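Long-range contacts in GTPase subunit of restriction endonuclease (Thermococcus gammatolerans, PDB 6P0F), which probably binds DNA through its N-terminal YTH-type domain and, as the GTPase subunit, takes part in restriction by a McrB-containing endonuclease: residues Met1-Phe6 against Gly165-Leu170; Glu16-Glu21 against Phe114-Glu119; Lys63-Gly68 against Cys98-Ile103; Leu72-Lys77 against Thr90-Gly95. All blocks are in the same frame, centred on the assembly; numbering follows the deposited sequence.

Overall arrangement
The four contacts are nested along the chain: contact 1 joins its two ends, contact 2 lies inside that loop, contact 3 inside contact 2, and contact 4 innermost. Contacts 1, 3 and 4 reach one mixed sheet, in which strand 70-76 lies between strand 5-11, parallel to it, and strand 91-102, antiparallel. Contact 4 is the antiparallel pairing of strands 70-76 and 91-102, and contact 3 sits further along strand 91-102. Contact 2 adds helix 15-26, whose Phe20 and Tyr17 pack on the strands of contact 4. Contacts 1 and 2 lie on opposite sides of the chain's centre, their centres about 27 Å apart, so the set spans this compact YTH-type domain.

Contact 1 (Met1-Phe6 against Gly165-Leu170); sequences MENQLF and GVYDIL
Met1, modelled as selenomethionine, lies over one face of the Tyr167 ring in a Met-aromatic contact that ties the start of the chain to helix 160-174. Its SE is 4.0 Å from the centroid of the Tyr167 ring and 19° off the ring normal, shifted toward the rim beside CG and CD2. A bend at chi2 of Met1 brings SE over the ring, the two side chains passing in opposite senses. Tyr167 CG stands anti to its backbone N (chi1 -176°), on a CB that points toward residues 1-6. At the phenol end, Asn3 ND2 donates to Tyr167 OH over 3.2 Å; the hydroxyl oxygen lies close to the amide plane, while that plane is turned 52° from the ring. An alanine at Tyr167 would probably leave Met1 SE without its aromatic face, rob Asn3 ND2 of this acceptor and open a gap between the N-terminal segment and the helix. Further along, Leu5 opens strand 5-11 and packs against the same helix as well as on Met70 and Leu72. It crosses Leu170 at about a right angle, with Leu5 CD2 3.7 Å from Leu170 CD1.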
# COMPACT_ATOMS: atom_id res chain seq x y z
N MSE A 1 0.06 5.68 20.10
CA MSE A 1 0.45 5.53 18.70
C MSE A 1 0.60 6.86 17.99
O MSE A 1 -0.40 7.53 17.71
CB MSE A 1 -0.59 4.67 17.95
CG MSE A 1 -0.78 3.25 18.48
SE MSE A 1 0.85 2.11 18.24
CE MSE A 1 1.05 1.52 20.11
N GLU A 2 1.83 7.23 17.63
CA GLU A 2 2.03 8.47 16.90
C GLU A 2 1.80 8.31 15.40
O GLU A 2 1.60 9.31 14.70
CB GLU A 2 3.43 9.02 17.17
CG GLU A 2 3.56 10.49 16.87
CD GLU A 2 2.73 11.36 17.79
OE1 GLU A 2 2.24 12.42 17.33
OE2 GLU A 2 2.56 10.98 18.97
N ASN A 3 1.78 7.08 14.90
CA ASN A 3 1.51 6.84 13.50
C ASN A 3 0.38 5.83 13.38
O ASN A 3 -0.15 5.33 14.37
CB ASN A 3 2.77 6.36 12.77
CG ASN A 3 3.59 5.42 13.62
OD1 ASN A 3 3.09 4.40 14.09
ND2 ASN A 3 4.87 5.75 13.84
N GLN A 4 -0.01 5.58 12.14
CA GLN A 4 -1.17 4.76 11.84
C GLN A 4 -0.75 3.54 11.03
O GLN A 4 0.28 3.53 10.36
CB GLN A 4 -2.21 5.58 11.09
CG GLN A 4 -2.69 6.78 11.90
CD GLN A 4 -3.54 7.74 11.13
OE1 GLN A 4 -4.63 8.12 11.58
NE2 GLN A 4 -3.08 8.15 9.95
N LEU A 5 -1.57 2.50 11.12
CA LEU A 5 -1.38 1.27 10.37
C LEU A 5 -2.63 1.04 9.54
O LEU A 5 -3.75 1.04 10.08
CB LEU A 5 -1.12 0.08 11.29
CG LEU A 5 -1.09 -1.32 10.67
CD1 LEU A 5 0.05 -1.36 9.61
CD2 LEU A 5 -0.92 -2.40 11.74
N PHE A 6 -2.45 0.87 8.23
CA PHE A 6 -3.54 0.61 7.30
C PHE A 6 -3.34 -0.74 6.63
O PHE A 6 -2.21 -1.22 6.51
CB PHE A 6 -3.61 1.70 6.23
CG PHE A 6 -3.84 3.05 6.78
CD1 PHE A 6 -5.12 3.47 7.10
CD2 PHE A 6 -2.78 3.91 7.01
CE1 PHE A 6 -5.34 4.73 7.64
CE2 PHE A 6 -3.01 5.18 7.53
CZ PHE A 6 -4.31 5.57 7.87
N GLY A 165 -0.57 -4.31 19.65
CA GLY A 165 -0.13 -5.67 19.86
C GLY A 165 0.95 -6.11 18.92
O GLY A 165 1.72 -7.01 19.24
N VAL A 166 1.05 -5.48 17.73
CA VAL A 166 2.02 -5.88 16.74
C VAL A 166 3.02 -4.79 16.39
O VAL A 166 3.91 -5.00 15.56
CB VAL A 166 1.33 -6.37 15.44
CG1 VAL A 166 0.39 -7.53 15.76
CG2 VAL A 166 0.60 -5.22 14.79
N TYR A 167 2.89 -3.61 17.02
CA TYR A 167 3.68 -2.45 16.60
C TYR A 167 5.17 -2.70 16.72
O TYR A 167 5.94 -2.33 15.83
CB TYR A 167 3.25 -1.25 17.44
CG TYR A 167 3.90 0.06 17.08
CD1 TYR A 167 3.91 0.53 15.76
CD2 TYR A 167 4.51 0.84 18.06
CE1 TYR A 167 4.49 1.74 15.44
CE2 TYR A 167 5.12 2.05 17.74
CZ TYR A 167 5.10 2.50 16.44
OH TYR A 167 5.70 3.71 16.13
N ASP A 168 5.62 -3.32 17.81
CA ASP A 168 7.04 -3.52 17.99
C ASP A 168 7.59 -4.53 17.00
O ASP A 168 8.71 -4.36 16.48
CB ASP A 168 7.30 -3.92 19.44
CG ASP A 168 7.22 -2.73 20.35
OD1 ASP A 168 8.05 -1.80 20.18
OD2 ASP A 168 6.31 -2.72 21.21
N ILE A 169 6.81 -5.56 16.68
CA ILE A 169 7.22 -6.48 15.61
C ILE A 169 7.38 -5.72 14.29
O ILE A 169 8.38 -5.87 13.58
CB ILE A 169 6.20 -7.62 15.48
CG1 ILE A 169 6.07 -8.42 16.77
CG2 ILE A 169 6.61 -8.52 14.32
CD1 ILE A 169 4.79 -9.27 16.82
N LEU A 170 6.39 -4.91 13.94
CA LEU A 170 6.45 -4.20 12.67
C LEU A 170 7.65 -3.25 12.63
O LEU A 170 8.33 -3.16 11.60
CB LEU A 170 5.16 -3.43 12.43
CG LEU A 170 3.85 -4.21 12.39
CD1 LEU A 170 2.58 -3.44 12.11
CD2 LEU A 170 4.00 -5.35 11.34

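Contact 2 (Glu16-Glu21 against Phe114-Glu119); sequences EYENFE and FWRKGE
The guanidinium of Arg116 carries Glu18 CG over one face, 3.7 Å above its plane and offset toward the rim, and the indole of Trp115 meets Asn19 obliquely. Phe114 CB covers part of one face of that indole, and the Phe52 ring also meets it. On the helix side Asn19 CB comes to 3.3 Å from Trp115 CD1, and the Asn19 amide is turned 34° from the indole plane. The indole N-H has its stronger partner in Thr23 OG1, one turn further along the helix; its bond to the carbonyl oxygen of Asn19 is weak.

Between the two flat groups the Asn19 side chain grips the backbone of Arg116 at both its polar ends. Its OD1 accepts from Arg116 N over 2.9 Å, the donor tilted 26° from the carbonyl plane, and its ND2 donates to Arg116 O over 3.0 Å in a fairly straight bond that lies near the amide plane. With both ends held, the amide is unlikely to flip. What it holds is the second residue of a type II beta turn, Trp115 to Gly118, docked on helix 15-26 in the loop between strands 91-102 and 123-127. A water donates to both Asn19 OD1 and Phe114 O, giving the buried oxygen of Asn19 a second donor.

Toward the surface, Arg116 is extended from CG to NE, and NH1 rests 3.3 Å from Glu18 CB. Glu18 OE2 stays 4.2 Å from Arg116 NH2, off to one side of the guanidinium plane, with no N-H directed at it, so any attraction is probably one of charge alone.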
# COMPACT_ATOMS: atom_id res chain seq x y z
N GLU A 16 -6.11 -4.27 -10.52
CA GLU A 16 -5.47 -3.79 -9.29
C GLU A 16 -4.14 -4.50 -9.04
O GLU A 16 -3.13 -3.85 -8.68
CB GLU A 16 -6.42 -3.98 -8.12
CG GLU A 16 -5.95 -3.39 -6.84
CD GLU A 16 -7.06 -3.39 -5.79
OE1 GLU A 16 -7.65 -4.48 -5.51
OE2 GLU A 16 -7.33 -2.29 -5.25
N TYR A 17 -4.12 -5.82 -9.21
CA TYR A 17 -2.87 -6.53 -9.01
C TYR A 17 -1.86 -6.14 -10.07
O TYR A 17 -0.68 -5.98 -9.78
CB TYR A 17 -3.03 -8.05 -9.01
CG TYR A 17 -1.72 -8.74 -8.71
CD1 TYR A 17 -1.27 -8.87 -7.40
CD2 TYR A 17 -0.88 -9.19 -9.73
CE1 TYR A 17 -0.06 -9.47 -7.10
CE2 TYR A 17 0.35 -9.79 -9.42
CZ TYR A 17 0.75 -9.92 -8.11
OH TYR A 17 1.95 -10.50 -7.77
N GLU A 18 -2.30 -6.02 -11.33
CA GLU A 18 -1.38 -5.58 -12.38
C GLU A 18 -0.75 -4.23 -12.02
O GLU A 18 0.47 -4.04 -12.17
CB GLU A 18 -2.12 -5.48 -13.72
CG GLU A 18 -2.72 -6.81 -14.15
CD GLU A 18 -1.65 -7.86 -14.40
OE1 GLU A 18 -1.51 -8.78 -13.59
OE2 GLU A 18 -0.93 -7.75 -15.41
N ASN A 19 -1.55 -3.29 -11.52
CA ASN A 19 -1.02 -1.98 -11.15
C ASN A 19 -0.05 -2.10 -9.97
O ASN A 19 0.99 -1.44 -9.95
CB ASN A 19 -2.18 -1.05 -10.78
CG ASN A 19 -3.02 -0.66 -12.00
OD1 ASN A 19 -2.67 -0.98 -13.12
ND2 ASN A 19 -4.11 0.03 -11.76
N PHE A 20 -0.39 -2.93 -9.00
CA PHE A 20 0.46 -3.17 -7.82
C PHE A 20 1.79 -3.80 -8.20
O PHE A 20 2.85 -3.41 -7.70
CB PHE A 20 -0.32 -4.07 -6.87
CG PHE A 20 0.38 -4.40 -5.60
CD1 PHE A 20 0.48 -3.47 -4.59
CD2 PHE A 20 0.90 -5.68 -5.39
CE1 PHE A 20 1.11 -3.81 -3.38
CE2 PHE A 20 1.51 -6.02 -4.18
CZ PHE A 20 1.61 -5.07 -3.19
N GLU A 21 1.75 -4.80 -9.08
CA GLU A 21 2.98 -5.39 -9.57
C GLU A 21 3.86 -4.34 -10.24
O GLU A 21 5.08 -4.33 -10.05
CB GLU A 21 2.63 -6.52 -10.54
CG GLU A 21 3.84 -7.26 -11.10
CD GLU A 21 3.41 -8.42 -11.99
OE1 GLU A 21 2.63 -8.18 -12.93
OE2 GLU A 21 3.82 -9.57 -11.72
N PHE A 114 1.47 4.14 -16.13
CA PHE A 114 1.82 3.05 -15.21
C PHE A 114 0.67 2.13 -14.85
O PHE A 114 0.90 0.94 -14.60
CB PHE A 114 2.32 3.64 -13.88
CG PHE A 114 3.35 4.66 -14.03
CD1 PHE A 114 4.62 4.31 -14.44
CD2 PHE A 114 3.07 5.99 -13.77
CE1 PHE A 114 5.58 5.25 -14.59
CE2 PHE A 114 4.02 6.93 -13.91
CZ PHE A 114 5.28 6.58 -14.33
N TRP A 115 -0.54 2.66 -14.79
CA TRP A 115 -1.67 1.98 -14.20
C TRP A 115 -2.83 1.92 -15.18
O TRP A 115 -3.14 2.91 -15.85
CB TRP A 115 -2.10 2.73 -12.98
CG TRP A 115 -1.20 2.62 -11.81
CD1 TRP A 115 -0.34 1.61 -11.53
CD2 TRP A 115 -1.10 3.55 -10.74
NE1 TRP A 115 0.28 1.83 -10.31
CE2 TRP A 115 -0.15 3.04 -9.83
CE3 TRP A 115 -1.70 4.78 -10.47
CZ2 TRP A 115 0.19 3.71 -8.67
CZ3 TRP A 115 -1.37 5.44 -9.30
CH2 TRP A 115 -0.43 4.90 -8.42
N ARG A 116 -3.48 0.77 -15.23
CA ARG A 116 -4.79 0.68 -15.85
C ARG A 116 -5.75 1.54 -15.06
O ARG A 116 -5.89 1.36 -13.84
CB ARG A 116 -5.27 -0.76 -15.88
CG ARG A 116 -4.49 -1.67 -16.81
CD ARG A 116 -5.07 -3.07 -16.67
NE ARG A 116 -4.49 -4.09 -17.54
CZ ARG A 116 -3.23 -4.51 -17.49
NH1 ARG A 116 -2.38 -3.97 -16.64
NH2 ARG A 116 -2.83 -5.46 -18.32
N LYS A 117 -6.41 2.49 -15.73
CA LYS A 117 -7.32 3.37 -15.01
C LYS A 117 -6.57 4.27 -14.06
O LYS A 117 -7.15 4.77 -13.09
CB LYS A 117 -8.34 2.57 -14.21
CG LYS A 117 -9.27 1.68 -14.98
CD LYS A 117 -10.52 2.47 -15.31
CE LYS A 117 -11.65 2.16 -14.32
NZ LYS A 117 -12.34 0.84 -14.60
N GLY A 118 -5.30 4.54 -14.35
CA GLY A 118 -4.45 5.20 -13.37
C GLY A 118 -4.98 6.55 -12.95
O GLY A 118 -4.79 6.98 -11.80
N GLU A 119 -5.66 7.24 -13.87
CA GLU A 119 -6.08 8.61 -13.63
C GLU A 119 -7.04 8.70 -12.46
O GLU A 119 -7.17 9.78 -11.88
CB GLU A 119 -6.73 9.18 -14.89
CG GLU A 119 -7.88 8.36 -15.41
CD GLU A 119 -8.34 8.86 -16.76
OE1 GLU A 119 -7.54 9.58 -17.41
OE2 GLU A 119 -9.48 8.56 -17.17
O HOH W 1 -0.41 -1.69 -14.95

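Contact 3 (Lys63-Gly68 against Cys98-Ile103); sequences KKIDKG and CETVEI
Lys67 and Glu99 bring their CA atoms to 4.9 Å where the bend after strand 63-64 passes strand 91-102, the touching parts of the backbone running 138° apart. The chain turns a corner here: a classic beta bulge sets Cys98 and Glu99 together opposite Phe126 of the neighbouring strand 123-127, and Cys98 is further tied to helix 39-45 by its disulfide with Cys45. No direct hydrogen bond crosses between the two segments. Instead Lys67 lays its chain over the bulge, with CB 3.5 Å from Cys98 O. Its CG sits between the backbone N and the carbonyl carbon (chi1 59°), and from there the chain runs extended beside Glu99, both side chains pointing the same way. Lys67 NZ ends 4.1 Å from Glu99 OE2, too far for a salt bridge, though the opposite charges probably still attract. The Glu99 carboxylate is steadied from its own strand, since Thr100 N donates to the anti lone pair of Glu99 OE1 over 2.9 Å. An alanine at Glu99 would probably leave Thr100 N without that acceptor and the ammonium of Lys67 without its nearby negative charge. Next along the strand, Thr100 CG2 rests 3.8 Å from Ile65 O and beside the methyl CG2 of Ile65. A water completes the join, accepting from Lys67 N at 2.9 Å and hydrogen-bonded to Thr100 OG1 at 3.2 Å.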
# COMPACT_ATOMS: atom_id res chain seq x y z
N LYS A 63 -9.41 8.36 8.28
CA LYS A 63 -8.10 8.73 8.80
C LYS A 63 -7.27 9.18 7.61
O LYS A 63 -7.29 8.53 6.56
CB LYS A 63 -7.48 7.56 9.55
CG LYS A 63 -8.36 7.11 10.75
CD LYS A 63 -8.33 8.19 11.82
CE LYS A 63 -8.94 7.72 13.14
NZ LYS A 63 -8.69 8.72 14.22
N LYS A 64 -6.63 10.34 7.73
CA LYS A 64 -5.76 10.83 6.68
C LYS A 64 -4.47 10.01 6.70
O LYS A 64 -3.92 9.71 7.76
CB LYS A 64 -5.48 12.31 6.91
CG LYS A 64 -4.57 12.96 5.89
CD LYS A 64 -4.44 14.46 6.20
CE LYS A 64 -3.27 15.09 5.45
NZ LYS A 64 -3.15 16.55 5.72
N ILE A 65 -4.01 9.61 5.52
CA ILE A 65 -2.78 8.84 5.40
C ILE A 65 -1.62 9.82 5.40
O ILE A 65 -1.58 10.74 4.57
CB ILE A 65 -2.78 7.99 4.12
CG1 ILE A 65 -3.96 7.02 4.14
CG2 ILE A 65 -1.46 7.25 3.96
CD1 ILE A 65 -4.10 6.26 2.85
N ASP A 66 -0.67 9.61 6.30
CA ASP A 66 0.45 10.52 6.51
C ASP A 66 1.78 9.82 6.25
O ASP A 66 1.92 8.61 6.45
CB ASP A 66 0.47 11.03 7.97
CG ASP A 66 -0.79 11.80 8.36
OD1 ASP A 66 -1.27 12.61 7.54
OD2 ASP A 66 -1.29 11.60 9.48
N LYS A 67 2.81 10.60 5.90
CA LYS A 67 4.13 10.00 5.88
C LYS A 67 4.50 9.49 7.26
O LYS A 67 4.05 10.00 8.30
CB LYS A 67 5.17 10.97 5.32
CG LYS A 67 5.29 12.25 6.07
CD LYS A 67 6.36 13.14 5.40
CE LYS A 67 6.47 14.40 6.23
NZ LYS A 67 7.50 15.30 5.70
N GLY A 68 5.20 8.36 7.28
CA GLY A 68 5.51 7.65 8.50
C GLY A 68 4.52 6.57 8.87
O GLY A 68 4.85 5.70 9.69
N CYS A 98 7.09 7.10 2.86
CA CYS A 98 8.09 8.17 2.85
C CYS A 98 7.46 9.54 2.62
O CYS A 98 7.88 10.54 3.21
CB CYS A 98 9.11 7.85 1.77
SG CYS A 98 10.48 9.01 1.63
N GLU A 99 6.49 9.60 1.71
CA GLU A 99 5.85 10.85 1.33
C GLU A 99 4.48 10.55 0.75
O GLU A 99 4.25 9.47 0.22
CB GLU A 99 6.64 11.62 0.26
CG GLU A 99 7.45 12.79 0.78
CD GLU A 99 6.58 13.90 1.36
OE1 GLU A 99 5.36 13.70 1.55
OE2 GLU A 99 7.13 14.96 1.68
N THR A 100 3.60 11.52 0.84
CA THR A 100 2.32 11.46 0.16
C THR A 100 2.22 12.66 -0.77
O THR A 100 2.74 13.74 -0.47
CB THR A 100 1.13 11.45 1.12
OG1 THR A 100 1.10 12.67 1.86
CG2 THR A 100 1.20 10.27 2.07
N VAL A 101 1.57 12.45 -1.90
CA VAL A 101 1.44 13.47 -2.93
C VAL A 101 0.01 13.37 -3.44
O VAL A 101 -0.38 12.32 -3.94
CB VAL A 101 2.43 13.26 -4.09
CG1 VAL A 101 2.19 14.31 -5.16
CG2 VAL A 101 3.88 13.29 -3.58
N GLU A 102 -0.75 14.45 -3.33
CA GLU A 102 -2.04 14.53 -3.98
C GLU A 102 -1.85 15.10 -5.38
O GLU A 102 -1.41 16.25 -5.54
CB GLU A 102 -3.02 15.38 -3.17
CG GLU A 102 -4.36 15.57 -3.87
CD GLU A 102 -5.29 16.56 -3.15
OE1 GLU A 102 -6.37 16.87 -3.71
OE2 GLU A 102 -4.89 17.10 -2.09
N ILE A 103 -2.18 14.32 -6.40
CA ILE A 103 -2.19 14.81 -7.77
C ILE A 103 -3.53 15.48 -8.03
O ILE A 103 -4.59 14.91 -7.74
CB ILE A 103 -1.94 13.68 -8.78
CG1 ILE A 103 -0.61 12.97 -8.48
CG2 ILE A 103 -1.95 14.23 -10.21
CD1 ILE A 103 0.59 13.85 -8.56
O HOH W 2 2.04 13.16 4.86

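Contact 4 (Leu72-Lys77 against Thr90-Gly95); sequences LFYVGK and TAVYLG
Leu72 CD2 fits between two partners on the opposing strand, 3.8 Å from Val92 CG1 and 3.8 Å from Leu94 CD1. The same face of the sheet carries Tyr74, whose side chain runs alongside Val92 in the same direction, with CD1 4.0 Å from both Val92 methyls. On the other face Val75 crosses Tyr93 obliquely: CG2, anti to the carbonyl carbon of Val75, lies 3.9 Å from Tyr93 CE1. Phe73 and Tyr93 meet there through their CB atoms, and the Phe73 ring goes on to meet Phe20 of helix 15-26 and packs edge-to-face (T-shaped) with Trp53.

Between these apolar faces run four backbone bonds. Phe73 and Tyr93 form one antiparallel hydrogen-bonded pair, with Phe73 N donating to Tyr93 O over 2.8 Å and Tyr93 N returning a bond to Phe73 O. Val75 and Ala91 make the next in the same way. In the non-hydrogen-bonded pairs, Leu72 with Leu94 and Tyr74 with Val92, CA-H groups add to the join; Val92 CA approaches Phe73 O to 3.2 Å.

Farther out, Tyr74 OH is hydrogen-bonded to Asn142 OD1 of helix 138-145, and Thr90 OG1 makes a weak bond to Ile138 N. Strand 70-76 also pairs in parallel with strand 5-11, and this mixed sheet with helices packed on its faces is consistent with the core of a YTH-type domain.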
# COMPACT_ATOMS: atom_id res chain seq x y z
N LEU A 72 0.07 -2.49 5.43
CA LEU A 72 0.10 -3.92 5.14
C LEU A 72 -0.70 -4.11 3.85
O LEU A 72 -1.90 -3.83 3.83
CB LEU A 72 -0.54 -4.74 6.26
CG LEU A 72 0.33 -4.84 7.52
CD1 LEU A 72 -0.59 -5.23 8.68
CD2 LEU A 72 1.48 -5.79 7.38
N PHE A 73 -0.03 -4.50 2.78
CA PHE A 73 -0.71 -4.88 1.55
C PHE A 73 -1.02 -6.36 1.66
O PHE A 73 -0.12 -7.20 1.70
CB PHE A 73 0.17 -4.61 0.33
CG PHE A 73 0.36 -3.18 -0.00
CD1 PHE A 73 -0.60 -2.45 -0.67
CD2 PHE A 73 1.55 -2.56 0.33
CE1 PHE A 73 -0.39 -1.12 -1.00
CE2 PHE A 73 1.77 -1.21 -0.01
CZ PHE A 73 0.81 -0.51 -0.67
N TYR A 74 -2.31 -6.70 1.73
CA TYR A 74 -2.77 -8.07 1.65
C TYR A 74 -2.98 -8.42 0.18
O TYR A 74 -3.62 -7.65 -0.53
CB TYR A 74 -4.10 -8.21 2.39
CG TYR A 74 -4.08 -8.26 3.90
CD1 TYR A 74 -2.96 -7.91 4.63
CD2 TYR A 74 -5.22 -8.66 4.58
CE1 TYR A 74 -2.97 -7.96 6.02
CE2 TYR A 74 -5.24 -8.73 5.97
CZ TYR A 74 -4.12 -8.36 6.68
OH TYR A 74 -4.14 -8.44 8.06
N VAL A 75 -2.46 -9.55 -0.27
CA VAL A 75 -2.55 -9.94 -1.68
C VAL A 75 -3.19 -11.32 -1.76
O VAL A 75 -2.67 -12.29 -1.20
CB VAL A 75 -1.17 -9.93 -2.35
CG1 VAL A 75 -1.30 -10.32 -3.83
CG2 VAL A 75 -0.50 -8.56 -2.19
N GLY A 76 -4.30 -11.43 -2.48
CA GLY A 76 -5.00 -12.69 -2.56
C GLY A 76 -6.23 -12.55 -3.43
O GLY A 76 -6.54 -11.47 -3.92
N LYS A 77 -6.97 -13.66 -3.54
CA LYS A 77 -8.16 -13.75 -4.38
C LYS A 77 -9.37 -13.25 -3.59
O LYS A 77 -9.80 -13.88 -2.62
CB LYS A 77 -8.33 -15.19 -4.86
CG LYS A 77 -9.65 -15.52 -5.51
CD LYS A 77 -9.81 -14.82 -6.83
CE LYS A 77 -11.04 -15.40 -7.54
NZ LYS A 77 -10.67 -16.27 -8.71
N THR A 90 -1.89 -16.55 -0.87
CA THR A 90 -1.94 -15.20 -0.34
C THR A 90 -0.54 -14.72 0.02
O THR A 90 0.38 -15.52 0.20
CB THR A 90 -2.83 -15.06 0.91
OG1 THR A 90 -2.23 -15.75 2.02
CG2 THR A 90 -4.24 -15.63 0.66
N ALA A 91 -0.40 -13.40 0.11
CA ALA A 91 0.86 -12.81 0.55
C ALA A 91 0.57 -11.51 1.27
O ALA A 91 -0.50 -10.92 1.12
CB ALA A 91 1.81 -12.58 -0.61
N VAL A 92 1.52 -11.07 2.09
CA VAL A 92 1.40 -9.81 2.80
C VAL A 92 2.72 -9.06 2.63
O VAL A 92 3.79 -9.64 2.79
CB VAL A 92 1.09 -10.00 4.30
CG1 VAL A 92 0.94 -8.65 4.96
CG2 VAL A 92 -0.18 -10.84 4.46
N TYR A 93 2.62 -7.77 2.32
CA TYR A 93 3.78 -6.90 2.22
C TYR A 93 3.65 -5.77 3.24
O TYR A 93 2.54 -5.28 3.47
CB TYR A 93 3.91 -6.31 0.80
CG TYR A 93 4.15 -7.35 -0.28
CD1 TYR A 93 3.10 -8.15 -0.73
CD2 TYR A 93 5.41 -7.52 -0.87
CE1 TYR A 93 3.31 -9.12 -1.72
CE2 TYR A 93 5.63 -8.48 -1.83
CZ TYR A 93 4.58 -9.25 -2.27
OH TYR A 93 4.82 -10.19 -3.26
N LEU A 94 4.77 -5.34 3.82
CA LEU A 94 4.78 -4.25 4.80
C LEU A 94 5.62 -3.10 4.27
O LEU A 94 6.81 -3.29 3.98
CB LEU A 94 5.34 -4.74 6.14
CG LEU A 94 5.49 -3.65 7.20
CD1 LEU A 94 4.14 -3.09 7.63
CD2 LEU A 94 6.20 -4.21 8.42
N GLY A 95 5.02 -1.93 4.15
CA GLY A 95 5.74 -0.74 3.79
C GLY A 95 5.57 0.38 4.79
O GLY A 95 4.62 0.36 5.58